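Long-range contact in PrgZ (Enterococcus faecalis, PDB 4FAJ), which binds a peptide pheromone as a membrane-anchored extracellular receptor and is probably part of a peptide-uptake system: residues L356-K369 with E518-Q532. Residues are numbered along the deposited sequence; the frame is centred on the assembly and turned at random.
Sequences LDNGSVASVGVVPK and EKLLINDMGVVPIFQ. With ZN (zinc ion), chain G.
Val361 and Gln532 form an antiparallel hydrogen-bonded pair, Val361 N giving to Gln532 O and Gln532 N to Val361 O (2.7 Å), and Ser363 N to Ile530 O (3.2 Å) adds a longer but nearly straight bond, its donor above the carbonyl plane. Ile530 and Phe531 both face Met320 of strand 311-324, a classic beta bulge in strand 528-539.

Gln532 carries its amide across to the chain returning at Pro368 and Lys369. With CG anti to the backbone N (chi1 178°) and the chain extended beyond it, the amide reaches the Lys369 backbone and is gripped at both ends: Lys369 N gives to OE1, and NE2 gives to Lys369 O (2.9 Å), which lies close to the amide plane. Pro368 CB packs 3.4 Å from Gln532 CD, while NE2 also bonds Met316 O and a water links OE1 to Ala362 O. These partners should fix the amide's rotation.

Farther along, Glu518 OE2 accepts an almost straight bond from Val367 N (3.0 Å, 178° at the hydrogen), met from above the carboxylate plane. A water joins the same oxygen to Val367 O, and OE1 is salt-bridged to Lys515. Val366 CG2 rests against Leu521 CD2 and Val527 CG1, 3.8 Å from each.

At the other end, Leu356 CD1 sits over one face of the Phe531 ring, 3.6 Å from the centroid and 18° off its normal, a CH-pi contact. Both side chains also touch an aromatic residue of the bound peptide, Phe531 in an edge-to-face stack. Asp357, outside the contact, binds a zinc ion through OD1 (2.2 Å). The short strand 361-362 pairs with strand 528-539 in a mixed sheet of this family 5 solute-binding protein, and the contact's Leu356-Phe531 end forms part of the peptide-binding site.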
loop_
_atom_site.group_PDB
_atom_site.type_symbol
_atom_site.label_atom_id
_atom_site.label_comp_id
_atom_site.label_asym_id
_atom_site.label_seq_id
_atom_site.Cartn_x
_atom_site.Cartn_y
_atom_site.Cartn_z
ATOM N N LEU A 356 -19.358 -5.249 6.191
ATOM C CA LEU A 356 -18.663 -5.434 4.923
ATOM C C LEU A 356 -19.351 -6.450 4.028
ATOM O O LEU A 356 -19.676 -6.138 2.888
ATOM C CB LEU A 356 -17.218 -5.848 5.158
ATOM C CG LEU A 356 -16.422 -4.818 5.946
ATOM C CD1 LEU A 356 -15.047 -5.373 6.230
ATOM C CD2 LEU A 356 -16.354 -3.497 5.206
ATOM N N ASP A 357 -19.521 -7.668 4.540
ATOM C CA ASP A 357 -20.334 -8.706 3.907
ATOM C C ASP A 357 -19.953 -8.963 2.438
ATOM O O ASP A 357 -20.815 -9.147 1.579
ATOM C CB ASP A 357 -21.817 -8.320 4.008
ATOM C CG ASP A 357 -22.745 -9.495 3.812
ATOM O OD1 ASP A 357 -22.257 -10.646 3.741
ATOM O OD2 ASP A 357 -23.972 -9.262 3.736
ATOM N N ASN A 358 -18.656 -8.999 2.164
ATOM C CA ASN A 358 -18.176 -9.016 0.788
ATOM C C ASN A 358 -16.878 -9.795 0.601
ATOM O O ASN A 358 -16.098 -9.483 -0.292
ATOM C CB ASN A 358 -17.954 -7.569 0.337
ATOM C CG ASN A 358 -16.850 -6.878 1.112
ATOM O OD1 ASN A 358 -16.269 -7.453 2.042
ATOM N ND2 ASN A 358 -16.559 -5.633 0.743
ATOM N N GLY A 359 -16.635 -10.788 1.453
ATOM C CA GLY A 359 -15.447 -11.614 1.337
ATOM C C GLY A 359 -14.259 -11.108 2.136
ATOM O O GLY A 359 -13.216 -11.751 2.162
ATOM N N SER A 360 -14.407 -9.973 2.808
ATOM C CA SER A 360 -13.404 -9.544 3.781
ATOM C C SER A 360 -13.451 -10.516 4.957
ATOM O O SER A 360 -14.476 -11.179 5.169
ATOM C CB SER A 360 -13.680 -8.125 4.269
ATOM O OG SER A 360 -13.598 -7.186 3.200
ATOM N N VAL A 361 -12.355 -10.618 5.714
ATOM C CA VAL A 361 -12.319 -11.531 6.862
ATOM C C VAL A 361 -11.660 -10.884 8.084
ATOM O O VAL A 361 -10.834 -9.985 7.950
ATOM C CB VAL A 361 -11.610 -12.855 6.511
ATOM C CG1 VAL A 361 -12.319 -13.557 5.337
ATOM C CG2 VAL A 361 -10.149 -12.610 6.185
ATOM N N ALA A 362 -12.050 -11.337 9.270
ATOM C CA ALA A 362 -11.444 -10.877 10.516
ATOM C C ALA A 362 -9.932 -11.063 10.490
ATOM O O ALA A 362 -9.427 -12.081 9.975
ATOM C CB ALA A 362 -12.037 -11.629 11.713
ATOM N N SER A 363 -9.213 -10.080 11.039
ATOM C CA SER A 363 -7.764 -10.189 11.216
ATOM C C SER A 363 -7.464 -11.201 12.316
ATOM O O SER A 363 -8.179 -11.254 13.319
ATOM C CB SER A 363 -7.154 -8.839 11.626
ATOM O OG SER A 363 -7.164 -7.879 10.578
ATOM N N VAL A 364 -6.416 -12.000 12.122
ATOM C CA VAL A 364 -5.895 -12.885 13.176
ATOM C C VAL A 364 -4.584 -12.352 13.749
ATOM O O VAL A 364 -4.066 -12.876 14.723
ATOM C CB VAL A 364 -5.653 -14.315 12.661
ATOM C CG1 VAL A 364 -6.986 -14.985 12.285
ATOM C CG2 VAL A 364 -4.659 -14.326 11.488
ATOM N N GLY A 365 -4.038 -11.330 13.127
ATOM C CA GLY A 365 -2.790 -10.719 13.567
ATOM C C GLY A 365 -2.532 -9.501 12.700
ATOM O O GLY A 365 -3.414 -9.067 11.940
ATOM N N VAL A 366 -1.332 -8.944 12.797
ATOM C CA VAL A 366 -0.941 -7.818 11.942
ATOM C C VAL A 366 -0.853 -8.283 10.480
ATOM O O VAL A 366 -1.323 -7.592 9.572
ATOM C CB VAL A 366 0.405 -7.226 12.412
ATOM C CG1 VAL A 366 0.986 -6.249 11.419
ATOM C CG2 VAL A 366 0.245 -6.575 13.814
ATOM N N VAL A 367 -0.246 -9.448 10.273
ATOM C CA VAL A 367 0.010 -9.972 8.932
ATOM C C VAL A 367 -1.235 -10.700 8.447
ATOM O O VAL A 367 -1.829 -11.466 9.211
ATOM C CB VAL A 367 1.215 -10.941 8.907
ATOM C CG1 VAL A 367 1.406 -11.529 7.520
ATOM C CG2 VAL A 367 2.483 -10.222 9.348
ATOM N N PRO A 368 -1.664 -10.427 7.198
ATOM C CA PRO A 368 -2.837 -11.102 6.646
ATOM C C PRO A 368 -2.600 -12.551 6.208
ATOM O O PRO A 368 -1.473 -12.957 6.002
ATOM C CB PRO A 368 -3.194 -10.249 5.434
ATOM C CG PRO A 368 -1.911 -9.599 5.013
ATOM C CD PRO A 368 -1.119 -9.409 6.268
ATOM N N LYS A 369 -3.692 -13.304 6.067
ATOM C CA LYS A 369 -3.632 -14.694 5.608
ATOM C C LYS A 369 -3.453 -14.769 4.095
ATOM O O LYS A 369 -3.761 -13.807 3.369
ATOM C CB LYS A 369 -4.913 -15.441 6.008
ATOM C CG LYS A 369 -5.065 -15.622 7.494
ATOM C CD LYS A 369 -6.512 -15.895 7.924
ATOM C CE LYS A 369 -6.791 -17.337 8.206
ATOM N NZ LYS A 369 -8.098 -17.451 8.964
ATOM N N GLU A 518 5.974 -10.103 15.602
ATOM C CA GLU A 518 4.525 -9.840 15.513
ATOM C C GLU A 518 3.863 -9.990 16.884
ATOM O O GLU A 518 3.086 -9.119 17.308
ATOM C CB GLU A 518 3.857 -10.760 14.486
ATOM C CG GLU A 518 2.416 -10.392 14.177
ATOM C CD GLU A 518 1.718 -11.365 13.246
ATOM O OE1 GLU A 518 2.206 -12.496 13.080
ATOM O OE2 GLU A 518 0.645 -10.999 12.706
ATOM N N LYS A 519 4.215 -11.053 17.605
ATOM C CA LYS A 519 3.652 -11.285 18.926
ATOM C C LYS A 519 4.034 -10.188 19.932
ATOM O O LYS A 519 3.187 -9.758 20.714
ATOM C CB LYS A 519 4.047 -12.672 19.450
ATOM C CG LYS A 519 3.436 -13.822 18.665
ATOM C CD LYS A 519 3.936 -15.164 19.172
ATOM C CE LYS A 519 3.539 -16.264 18.216
ATOM N NZ LYS A 519 4.019 -17.585 18.677
ATOM N N LEU A 520 5.283 -9.730 19.907
ATOM C CA LEU A 520 5.705 -8.626 20.771
ATOM C C LEU A 520 4.882 -7.345 20.469
ATOM O O LEU A 520 4.430 -6.650 21.374
ATOM C CB LEU A 520 7.200 -8.357 20.590
ATOM C CG LEU A 520 7.865 -7.287 21.447
ATOM C CD1 LEU A 520 7.556 -7.491 22.922
ATOM C CD2 LEU A 520 9.387 -7.284 21.193
ATOM N N LEU A 521 4.688 -7.047 19.193
ATOM C CA LEU A 521 3.865 -5.897 18.792
ATOM C C LEU A 521 2.431 -6.014 19.322
ATOM O O LEU A 521 1.852 -5.051 19.828
ATOM C CB LEU A 521 3.866 -5.774 17.272
ATOM C CG LEU A 521 3.021 -4.681 16.614
ATOM C CD1 LEU A 521 3.358 -3.302 17.186
ATOM C CD2 LEU A 521 3.265 -4.720 15.108
ATOM N N ILE A 522 1.865 -7.212 19.237
ATOM C CA ILE A 522 0.497 -7.451 19.721
ATOM C C ILE A 522 0.436 -7.441 21.253
ATOM O O ILE A 522 -0.505 -6.881 21.845
ATOM C CB ILE A 522 -0.084 -8.756 19.124
ATOM C CG1 ILE A 522 -0.413 -8.512 17.651
ATOM C CG2 ILE A 522 -1.326 -9.208 19.902
ATOM C CD1 ILE A 522 -0.558 -9.735 16.836
ATOM N N ASN A 523 1.461 -7.996 21.895
ATOM C CA ASN A 523 1.524 -7.999 23.353
ATOM C C ASN A 523 1.681 -6.595 23.939
ATOM O O ASN A 523 1.177 -6.323 25.022
ATOM C CB ASN A 523 2.656 -8.905 23.838
ATOM C CG ASN A 523 2.377 -10.371 23.560
ATOM O OD1 ASN A 523 1.264 -10.738 23.164
ATOM N ND2 ASN A 523 3.364 -11.213 23.790
ATOM N N ASP A 524 2.384 -5.723 23.219
ATOM C CA ASP A 524 2.492 -4.299 23.583
ATOM C C ASP A 524 1.230 -3.534 23.172
ATOM O O ASP A 524 1.015 -2.408 23.617
ATOM C CB ASP A 524 3.680 -3.637 22.864
ATOM C CG ASP A 524 5.040 -3.992 23.459
ATOM O OD1 ASP A 524 5.108 -4.556 24.568
ATOM O OD2 ASP A 524 6.067 -3.680 22.794
ATOM N N MET A 525 0.418 -4.170 22.324
ATOM C CA MET A 525 -0.662 -3.571 21.517
ATOM C C MET A 525 -0.301 -2.215 20.919
ATOM O O MET A 525 -0.948 -1.199 21.194
ATOM C CB MET A 525 -1.996 -3.503 22.273
ATOM C CG MET A 525 -3.220 -3.270 21.360
ATOM S SD MET A 525 -3.430 -4.398 19.966
ATOM C CE MET A 525 -3.430 -5.983 20.765
ATOM N N GLY A 526 0.728 -2.229 20.086
ATOM C CA GLY A 526 1.207 -1.033 19.408
ATOM C C GLY A 526 0.385 -0.619 18.200
ATOM O O GLY A 526 0.516 0.509 17.721
ATOM N N VAL A 527 -0.448 -1.541 17.716
ATOM C CA VAL A 527 -1.361 -1.322 16.590
ATOM C C VAL A 527 -2.490 -2.350 16.728
ATOM O O VAL A 527 -2.242 -3.457 17.205
ATOM C CB VAL A 527 -0.637 -1.498 15.238
ATOM C CG1 VAL A 527 -0.307 -2.987 14.960
ATOM C CG2 VAL A 527 -1.447 -0.885 14.114
ATOM N N VAL A 528 -3.716 -1.981 16.356
ATOM C CA VAL A 528 -4.877 -2.884 16.482
ATOM C C VAL A 528 -5.312 -3.366 15.092
ATOM O O VAL A 528 -5.845 -2.573 14.320
ATOM C CB VAL A 528 -6.091 -2.187 17.140
ATOM C CG1 VAL A 528 -7.337 -3.119 17.137
ATOM C CG2 VAL A 528 -5.764 -1.745 18.553
ATOM N N PRO A 529 -5.073 -4.645 14.766
ATOM C CA PRO A 529 -5.570 -5.168 13.484
ATOM C C PRO A 529 -7.059 -5.471 13.554
ATOM O O PRO A 529 -7.543 -6.067 14.537
ATOM C CB PRO A 529 -4.739 -6.440 13.253
ATOM C CG PRO A 529 -4.052 -6.739 14.506
ATOM C CD PRO A 529 -4.323 -5.663 15.521
ATOM N N ILE A 530 -7.782 -5.041 12.525
ATOM C CA ILE A 530 -9.227 -5.124 12.524
ATOM C C ILE A 530 -9.678 -6.199 11.556
ATOM O O ILE A 530 -10.177 -7.231 11.983
ATOM C CB ILE A 530 -9.897 -3.781 12.165
ATOM C CG1 ILE A 530 -9.341 -2.645 13.036
ATOM C CG2 ILE A 530 -11.419 -3.889 12.388
ATOM C CD1 ILE A 530 -9.739 -1.248 12.532
ATOM N N PHE A 531 -9.514 -5.951 10.258
ATOM C CA PHE A 531 -9.922 -6.921 9.246
ATOM C C PHE A 531 -8.996 -6.943 8.033
ATOM O O PHE A 531 -8.245 -6.004 7.787
ATOM C CB PHE A 531 -11.364 -6.685 8.817
ATOM C CG PHE A 531 -11.595 -5.391 8.092
ATOM C CD1 PHE A 531 -11.904 -4.244 8.792
ATOM C CD2 PHE A 531 -11.556 -5.332 6.698
ATOM C CE1 PHE A 531 -12.139 -3.031 8.133
ATOM C CE2 PHE A 531 -11.800 -4.128 6.029
ATOM C CZ PHE A 531 -12.083 -2.977 6.750
ATOM N N GLN A 532 -9.052 -8.060 7.311
ATOM C CA GLN A 532 -8.335 -8.263 6.066
ATOM C C GLN A 532 -9.325 -8.007 4.944
ATOM O O GLN A 532 -10.424 -8.589 4.911
ATOM C CB GLN A 532 -7.775 -9.686 5.986
ATOM C CG GLN A 532 -7.046 -9.991 4.674
ATOM C CD GLN A 532 -6.349 -11.330 4.641
ATOM O OE1 GLN A 532 -6.323 -12.062 5.634
ATOM N NE2 GLN A 532 -5.754 -11.659 3.479
HETATM ZN ZN ZN G . -23.533 -12.397 4.058
HETATM O O HOH W 1 -6.768 -12.506 8.406
HETATM O O HOH W 2 -0.885 -12.800 11.521
#